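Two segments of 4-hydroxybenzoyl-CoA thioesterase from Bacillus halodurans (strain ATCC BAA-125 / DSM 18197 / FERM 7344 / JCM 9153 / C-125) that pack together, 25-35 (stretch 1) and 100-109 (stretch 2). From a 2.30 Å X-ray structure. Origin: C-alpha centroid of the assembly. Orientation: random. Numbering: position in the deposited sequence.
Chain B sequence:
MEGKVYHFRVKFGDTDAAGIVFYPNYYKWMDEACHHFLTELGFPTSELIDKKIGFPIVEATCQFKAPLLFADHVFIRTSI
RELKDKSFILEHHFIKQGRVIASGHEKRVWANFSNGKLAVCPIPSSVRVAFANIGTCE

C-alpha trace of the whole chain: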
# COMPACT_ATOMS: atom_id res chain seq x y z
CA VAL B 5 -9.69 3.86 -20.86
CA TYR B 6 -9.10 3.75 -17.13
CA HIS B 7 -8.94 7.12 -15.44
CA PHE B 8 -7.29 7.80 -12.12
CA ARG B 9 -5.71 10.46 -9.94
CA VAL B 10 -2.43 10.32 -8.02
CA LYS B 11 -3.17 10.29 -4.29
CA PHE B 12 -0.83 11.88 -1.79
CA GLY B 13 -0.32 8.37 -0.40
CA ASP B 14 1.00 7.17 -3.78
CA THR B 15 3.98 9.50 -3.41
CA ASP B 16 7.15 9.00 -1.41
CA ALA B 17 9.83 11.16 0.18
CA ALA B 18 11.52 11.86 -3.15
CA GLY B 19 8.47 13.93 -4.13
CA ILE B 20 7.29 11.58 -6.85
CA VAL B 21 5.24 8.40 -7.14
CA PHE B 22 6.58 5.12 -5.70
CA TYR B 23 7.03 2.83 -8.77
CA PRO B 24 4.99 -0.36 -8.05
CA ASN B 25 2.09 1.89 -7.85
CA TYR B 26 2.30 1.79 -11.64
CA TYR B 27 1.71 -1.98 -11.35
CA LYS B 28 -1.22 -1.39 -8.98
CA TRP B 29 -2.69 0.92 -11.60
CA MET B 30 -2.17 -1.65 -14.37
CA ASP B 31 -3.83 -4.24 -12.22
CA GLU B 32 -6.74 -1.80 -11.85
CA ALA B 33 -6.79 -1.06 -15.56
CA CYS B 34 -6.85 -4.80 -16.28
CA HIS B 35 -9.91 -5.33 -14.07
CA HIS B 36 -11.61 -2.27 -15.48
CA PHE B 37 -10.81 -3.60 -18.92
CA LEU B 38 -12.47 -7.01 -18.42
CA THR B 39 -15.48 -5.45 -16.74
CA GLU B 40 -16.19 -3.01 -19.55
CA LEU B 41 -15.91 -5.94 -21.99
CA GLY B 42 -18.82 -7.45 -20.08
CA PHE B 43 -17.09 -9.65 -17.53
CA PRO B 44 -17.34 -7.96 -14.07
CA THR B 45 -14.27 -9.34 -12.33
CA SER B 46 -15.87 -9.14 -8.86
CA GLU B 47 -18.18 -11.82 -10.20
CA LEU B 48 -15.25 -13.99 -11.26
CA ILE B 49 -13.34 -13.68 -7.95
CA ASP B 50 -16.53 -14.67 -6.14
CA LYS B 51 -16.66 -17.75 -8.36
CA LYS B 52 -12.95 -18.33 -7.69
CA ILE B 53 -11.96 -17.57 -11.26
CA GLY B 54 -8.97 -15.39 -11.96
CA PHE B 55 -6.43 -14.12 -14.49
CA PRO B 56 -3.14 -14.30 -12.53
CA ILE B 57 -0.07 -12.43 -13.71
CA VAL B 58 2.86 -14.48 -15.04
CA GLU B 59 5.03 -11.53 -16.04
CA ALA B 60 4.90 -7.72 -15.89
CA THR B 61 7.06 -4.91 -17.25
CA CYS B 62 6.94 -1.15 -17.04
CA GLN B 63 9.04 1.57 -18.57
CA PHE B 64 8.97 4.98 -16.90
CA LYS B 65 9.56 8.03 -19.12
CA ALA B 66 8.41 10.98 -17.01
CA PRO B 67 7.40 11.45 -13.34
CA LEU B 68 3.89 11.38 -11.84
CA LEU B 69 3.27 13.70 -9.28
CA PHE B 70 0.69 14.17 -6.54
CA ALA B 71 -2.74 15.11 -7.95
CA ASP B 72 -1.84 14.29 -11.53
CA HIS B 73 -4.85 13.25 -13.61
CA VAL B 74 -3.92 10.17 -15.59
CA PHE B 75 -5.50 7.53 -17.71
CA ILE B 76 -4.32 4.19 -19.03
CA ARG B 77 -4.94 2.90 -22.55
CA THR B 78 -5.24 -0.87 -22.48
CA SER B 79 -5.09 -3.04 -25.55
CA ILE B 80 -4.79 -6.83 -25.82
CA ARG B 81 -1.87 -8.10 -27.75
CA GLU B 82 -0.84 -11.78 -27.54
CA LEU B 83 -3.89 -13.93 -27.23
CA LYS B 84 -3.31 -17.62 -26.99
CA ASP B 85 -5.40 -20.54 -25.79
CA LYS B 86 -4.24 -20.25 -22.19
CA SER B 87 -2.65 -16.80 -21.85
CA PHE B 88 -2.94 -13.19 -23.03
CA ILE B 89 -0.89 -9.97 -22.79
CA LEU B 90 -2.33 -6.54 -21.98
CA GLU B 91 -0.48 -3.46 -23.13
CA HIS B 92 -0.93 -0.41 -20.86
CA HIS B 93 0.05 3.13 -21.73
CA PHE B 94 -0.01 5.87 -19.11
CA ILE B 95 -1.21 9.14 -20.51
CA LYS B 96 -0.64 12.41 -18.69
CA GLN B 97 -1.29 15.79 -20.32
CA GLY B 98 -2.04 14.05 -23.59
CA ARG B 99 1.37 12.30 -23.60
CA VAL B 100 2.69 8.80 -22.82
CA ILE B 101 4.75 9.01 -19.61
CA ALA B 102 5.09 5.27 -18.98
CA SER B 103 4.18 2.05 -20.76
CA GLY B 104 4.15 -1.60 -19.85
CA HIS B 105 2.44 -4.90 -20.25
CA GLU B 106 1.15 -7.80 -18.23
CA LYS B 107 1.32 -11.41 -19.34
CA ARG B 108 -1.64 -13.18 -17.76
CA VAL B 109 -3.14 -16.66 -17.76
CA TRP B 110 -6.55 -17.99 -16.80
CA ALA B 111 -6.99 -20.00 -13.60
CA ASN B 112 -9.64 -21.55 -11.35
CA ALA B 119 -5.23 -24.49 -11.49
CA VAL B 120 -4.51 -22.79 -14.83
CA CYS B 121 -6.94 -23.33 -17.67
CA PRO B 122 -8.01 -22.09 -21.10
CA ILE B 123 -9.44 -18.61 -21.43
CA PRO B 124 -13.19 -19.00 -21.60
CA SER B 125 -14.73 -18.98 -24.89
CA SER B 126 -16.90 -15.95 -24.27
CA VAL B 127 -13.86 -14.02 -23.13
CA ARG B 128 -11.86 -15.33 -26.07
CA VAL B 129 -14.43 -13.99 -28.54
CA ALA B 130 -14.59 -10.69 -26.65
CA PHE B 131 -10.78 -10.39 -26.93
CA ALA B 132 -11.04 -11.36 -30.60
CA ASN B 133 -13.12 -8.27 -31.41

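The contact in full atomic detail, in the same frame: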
# COMPACT_ATOMS: atom_id res chain seq x y z
N ASN B 25 3.44 1.48 -7.57
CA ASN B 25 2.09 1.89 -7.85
C ASN B 25 1.68 1.78 -9.32
O ASN B 25 0.55 1.60 -9.59
CB ASN B 25 1.77 3.28 -7.32
CG ASN B 25 1.81 3.33 -5.81
OD1 ASN B 25 2.60 4.01 -5.25
ND2 ASN B 25 0.99 2.58 -5.20
N TYR B 26 2.64 1.92 -10.23
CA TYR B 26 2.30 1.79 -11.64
C TYR B 26 1.73 0.39 -11.92
O TYR B 26 0.88 0.22 -12.80
CB TYR B 26 3.53 2.04 -12.52
CG TYR B 26 3.99 3.47 -12.58
CD1 TYR B 26 4.73 4.02 -11.55
CD2 TYR B 26 3.73 4.27 -13.69
CE1 TYR B 26 5.18 5.32 -11.60
CE2 TYR B 26 4.18 5.58 -13.76
CZ TYR B 26 4.90 6.10 -12.70
OH TYR B 26 5.38 7.41 -12.73
N TYR B 27 2.20 -0.61 -11.18
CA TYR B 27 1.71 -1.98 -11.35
C TYR B 27 0.32 -2.14 -10.74
O TYR B 27 -0.52 -2.84 -11.30
CB TYR B 27 2.71 -2.99 -10.76
CG TYR B 27 4.05 -2.86 -11.44
CD1 TYR B 27 4.31 -3.55 -12.62
CD2 TYR B 27 5.04 -2.01 -10.95
CE1 TYR B 27 5.53 -3.43 -13.28
CE2 TYR B 27 6.27 -1.86 -11.62
CZ TYR B 27 6.50 -2.59 -12.79
OH TYR B 27 7.71 -2.50 -13.46
N LYS B 28 0.09 -1.47 -9.61
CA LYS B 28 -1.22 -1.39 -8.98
C LYS B 28 -2.21 -0.80 -9.98
O LYS B 28 -3.32 -1.31 -10.16
CB LYS B 28 -1.11 -0.51 -7.71
CG LYS B 28 -2.39 -0.03 -7.02
CD LYS B 28 -2.12 1.31 -6.27
CE LYS B 28 -3.14 1.68 -5.17
NZ LYS B 28 -4.57 2.01 -5.59
N TRP B 29 -1.79 0.26 -10.66
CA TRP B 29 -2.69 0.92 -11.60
C TRP B 29 -2.95 0.04 -12.81
O TRP B 29 -4.08 0.03 -13.31
CB TRP B 29 -2.16 2.30 -12.00
CG TRP B 29 -2.24 3.30 -10.90
CD1 TRP B 29 -3.27 3.47 -10.02
CD2 TRP B 29 -1.24 4.26 -10.55
NE1 TRP B 29 -2.97 4.48 -9.14
CE2 TRP B 29 -1.73 4.98 -9.45
CE3 TRP B 29 0.03 4.58 -11.06
CZ2 TRP B 29 -1.00 6.02 -8.85
CZ3 TRP B 29 0.74 5.58 -10.47
CH2 TRP B 29 0.23 6.29 -9.38
N MET B 30 -1.95 -0.70 -13.28
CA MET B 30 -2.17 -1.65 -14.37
C MET B 30 -3.10 -2.76 -13.93
O MET B 30 -4.00 -3.16 -14.67
CB MET B 30 -0.86 -2.26 -14.87
CG MET B 30 -0.08 -1.32 -15.75
SD MET B 30 1.40 -2.07 -16.47
CE MET B 30 2.22 -2.67 -14.99
N ASP B 31 -2.90 -3.24 -12.72
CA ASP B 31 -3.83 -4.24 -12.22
C ASP B 31 -5.26 -3.67 -12.25
O ASP B 31 -6.20 -4.35 -12.67
CB ASP B 31 -3.44 -4.68 -10.82
CG ASP B 31 -4.28 -5.82 -10.33
OD1 ASP B 31 -3.96 -6.98 -10.65
OD2 ASP B 31 -5.27 -5.57 -9.63
N GLU B 32 -5.42 -2.42 -11.83
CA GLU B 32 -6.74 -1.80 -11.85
C GLU B 32 -7.25 -1.63 -13.28
O GLU B 32 -8.41 -1.88 -13.56
CB GLU B 32 -6.72 -0.46 -11.13
CG GLU B 32 -6.23 -0.57 -9.71
CD GLU B 32 -6.14 0.77 -8.99
OE1 GLU B 32 -6.62 1.80 -9.52
OE2 GLU B 32 -5.58 0.78 -7.89
N ALA B 33 -6.37 -1.20 -14.18
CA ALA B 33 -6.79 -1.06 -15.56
C ALA B 33 -7.27 -2.40 -16.09
O ALA B 33 -8.31 -2.47 -16.74
CB ALA B 33 -5.68 -0.51 -16.41
N CYS B 34 -6.50 -3.46 -15.81
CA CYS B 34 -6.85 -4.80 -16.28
C CYS B 34 -8.25 -5.21 -15.87
O CYS B 34 -9.01 -5.70 -16.70
CB CYS B 34 -5.87 -5.84 -15.75
SG CYS B 34 -6.43 -7.56 -16.03
N HIS B 35 -8.59 -5.00 -14.60
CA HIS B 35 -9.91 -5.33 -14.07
C HIS B 35 -10.99 -4.46 -14.69
O HIS B 35 -12.11 -4.91 -14.94
CB HIS B 35 -9.94 -5.10 -12.56
CG HIS B 35 -9.34 -6.21 -11.76
ND1 HIS B 35 -7.99 -6.29 -11.48
CD2 HIS B 35 -9.92 -7.28 -11.16
CE1 HIS B 35 -7.76 -7.37 -10.75
NE2 HIS B 35 -8.91 -7.98 -10.54
N VAL B 100 2.31 10.06 -23.46
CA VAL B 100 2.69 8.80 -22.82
C VAL B 100 3.91 8.97 -21.89
O VAL B 100 5.03 9.22 -22.33
CB VAL B 100 2.98 7.67 -23.84
CG1 VAL B 100 3.34 6.39 -23.10
CG2 VAL B 100 1.77 7.43 -24.75
N ILE B 101 3.68 8.82 -20.59
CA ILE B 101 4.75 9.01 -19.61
C ILE B 101 5.23 7.70 -18.98
O ILE B 101 6.11 7.71 -18.11
CB ILE B 101 4.31 9.99 -18.50
CG1 ILE B 101 3.09 9.44 -17.76
CG2 ILE B 101 4.02 11.36 -19.10
CD1 ILE B 101 3.46 8.28 -16.77
N ALA B 102 4.66 6.59 -19.41
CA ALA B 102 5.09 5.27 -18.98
C ALA B 102 4.32 4.27 -19.80
O ALA B 102 3.19 4.55 -20.21
CB ALA B 102 4.81 5.06 -17.47
N SER B 103 4.90 3.11 -20.06
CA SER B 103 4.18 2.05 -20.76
C SER B 103 4.69 0.67 -20.38
O SER B 103 5.88 0.44 -20.27
CB SER B 103 4.23 2.25 -22.28
OG SER B 103 5.57 2.37 -22.73
N GLY B 104 3.76 -0.25 -20.17
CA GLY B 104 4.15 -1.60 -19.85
C GLY B 104 3.21 -2.64 -20.39
O GLY B 104 2.34 -2.36 -21.21
N HIS B 105 3.39 -3.86 -19.92
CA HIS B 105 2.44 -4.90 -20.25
C HIS B 105 2.36 -5.89 -19.11
O HIS B 105 3.20 -5.90 -18.21
CB HIS B 105 2.82 -5.61 -21.57
CG HIS B 105 4.12 -6.35 -21.51
ND1 HIS B 105 4.22 -7.66 -21.06
CD2 HIS B 105 5.38 -5.97 -21.83
CE1 HIS B 105 5.48 -8.04 -21.11
NE2 HIS B 105 6.20 -7.04 -21.58
N GLU B 106 1.32 -6.70 -19.15
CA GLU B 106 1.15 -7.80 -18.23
C GLU B 106 0.95 -9.05 -19.10
O GLU B 106 0.13 -9.04 -20.02
CB GLU B 106 -0.09 -7.56 -17.37
CG GLU B 106 -0.06 -6.31 -16.49
CD GLU B 106 -1.34 -6.11 -15.70
OE1 GLU B 106 -1.25 -5.71 -14.52
OE2 GLU B 106 -2.45 -6.31 -16.25
N LYS B 107 1.70 -10.10 -18.83
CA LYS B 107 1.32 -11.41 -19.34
C LYS B 107 0.45 -12.09 -18.29
O LYS B 107 0.84 -12.21 -17.13
CB LYS B 107 2.55 -12.28 -19.60
CG LYS B 107 2.20 -13.62 -20.24
CD LYS B 107 3.40 -14.22 -21.00
CE LYS B 107 3.03 -15.60 -21.54
NZ LYS B 107 4.08 -16.18 -22.44
N ARG B 108 -0.74 -12.52 -18.69
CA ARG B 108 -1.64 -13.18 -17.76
C ARG B 108 -2.18 -14.50 -18.30
O ARG B 108 -2.27 -14.72 -19.51
CB ARG B 108 -2.81 -12.25 -17.38
CG ARG B 108 -2.42 -10.93 -16.72
CD ARG B 108 -3.67 -10.13 -16.40
NE ARG B 108 -3.42 -8.88 -15.69
CZ ARG B 108 -3.52 -8.73 -14.37
NH1 ARG B 108 -3.86 -9.76 -13.61
NH2 ARG B 108 -3.28 -7.55 -13.80
N VAL B 109 -2.55 -15.38 -17.38
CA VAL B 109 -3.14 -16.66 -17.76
C VAL B 109 -4.53 -16.72 -17.17
O VAL B 109 -4.95 -15.77 -16.52
CB VAL B 109 -2.29 -17.84 -17.26
CG1 VAL B 109 -0.93 -17.83 -17.94
CG2 VAL B 109 -2.14 -17.81 -15.75
O HOH W 1 -5.03 -10.00 -10.45

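A helix laid across a β-sheet often meets each strand along a single stripe of side chains, and the character of the contact can change from one end of that stripe to the other. The packing of helix 25-35 on strand 100-109 in this thioesterase is a compact example. The two axes cross at -60° and approach to 9.7 Å, and only 360 Å² is buried, both sides summed. On the helix, Tyr26, Met30 and Cys34 recur every four residues, each with its CA-to-CB bond directed toward the strand. On the strand the alternation of an extended chain turns Ala102, Glu106 and Arg108 toward the helix, while Ser103 and His105 point away.

The apolar contacts lie at the N-terminal end of both segments. Tyr26 CE2 rests 3.8 Å from Ala102 CB and 4.1 Å from Ile101 CD1, the latter methyl lying at the edge of the ring near its plane. Ile101 starts sideways, but the end of its side chain comes nearer the helix. Farther along, Met30 SD lies 4.4 Å from Gly104 C, against the strand backbone. The absent side chain matters here: an ideal CB on Gly104 would point toward the helix and sit a tight 3.4 Å from Met30 SD.

Polar and charged interactions dominate the other end. Arg108 NH2 donates to Asp31 OD1 at 3.3 Å with a nearly straight angle of 168°, a long but well-directed hydrogen bond within a salt bridge, and the single direct hydrogen bond between the segments. Asp31 reaches it although its CA-to-CB bond points sideways. A water supplements the pair, donating to Asp31 OD1 at 3.2 Å and accepting a weak bond from Arg108 NH1 at 3.4 Å.

Within the strand, Glu106 and Arg108 are two residues apart and so project from the same side. Arg108 NE donates to Glu106 OE2 at 2.8 Å, and Arg108 NH2 adds a weak bond to Glu106 OE2 at 2.9 Å. The guanidinium thus links acids from both segments, so that these buried charges are paired with one another.

The remaining contacts are matters of packing. Cys34 SG lies over one face of the guanidinium, 3.3 Å from Arg108 NE, whereas Asp31 OD1 approaches that group at its edge. Glu106 OE1 comes within 3.5 Å of Met30 CB, and equally near Asp31 N, but the angle there is poor; that amide is already committed to the helix, Asp31 N bonding Tyr27 O at 2.8 Å. Proximity alone does not make a hydrogen bond.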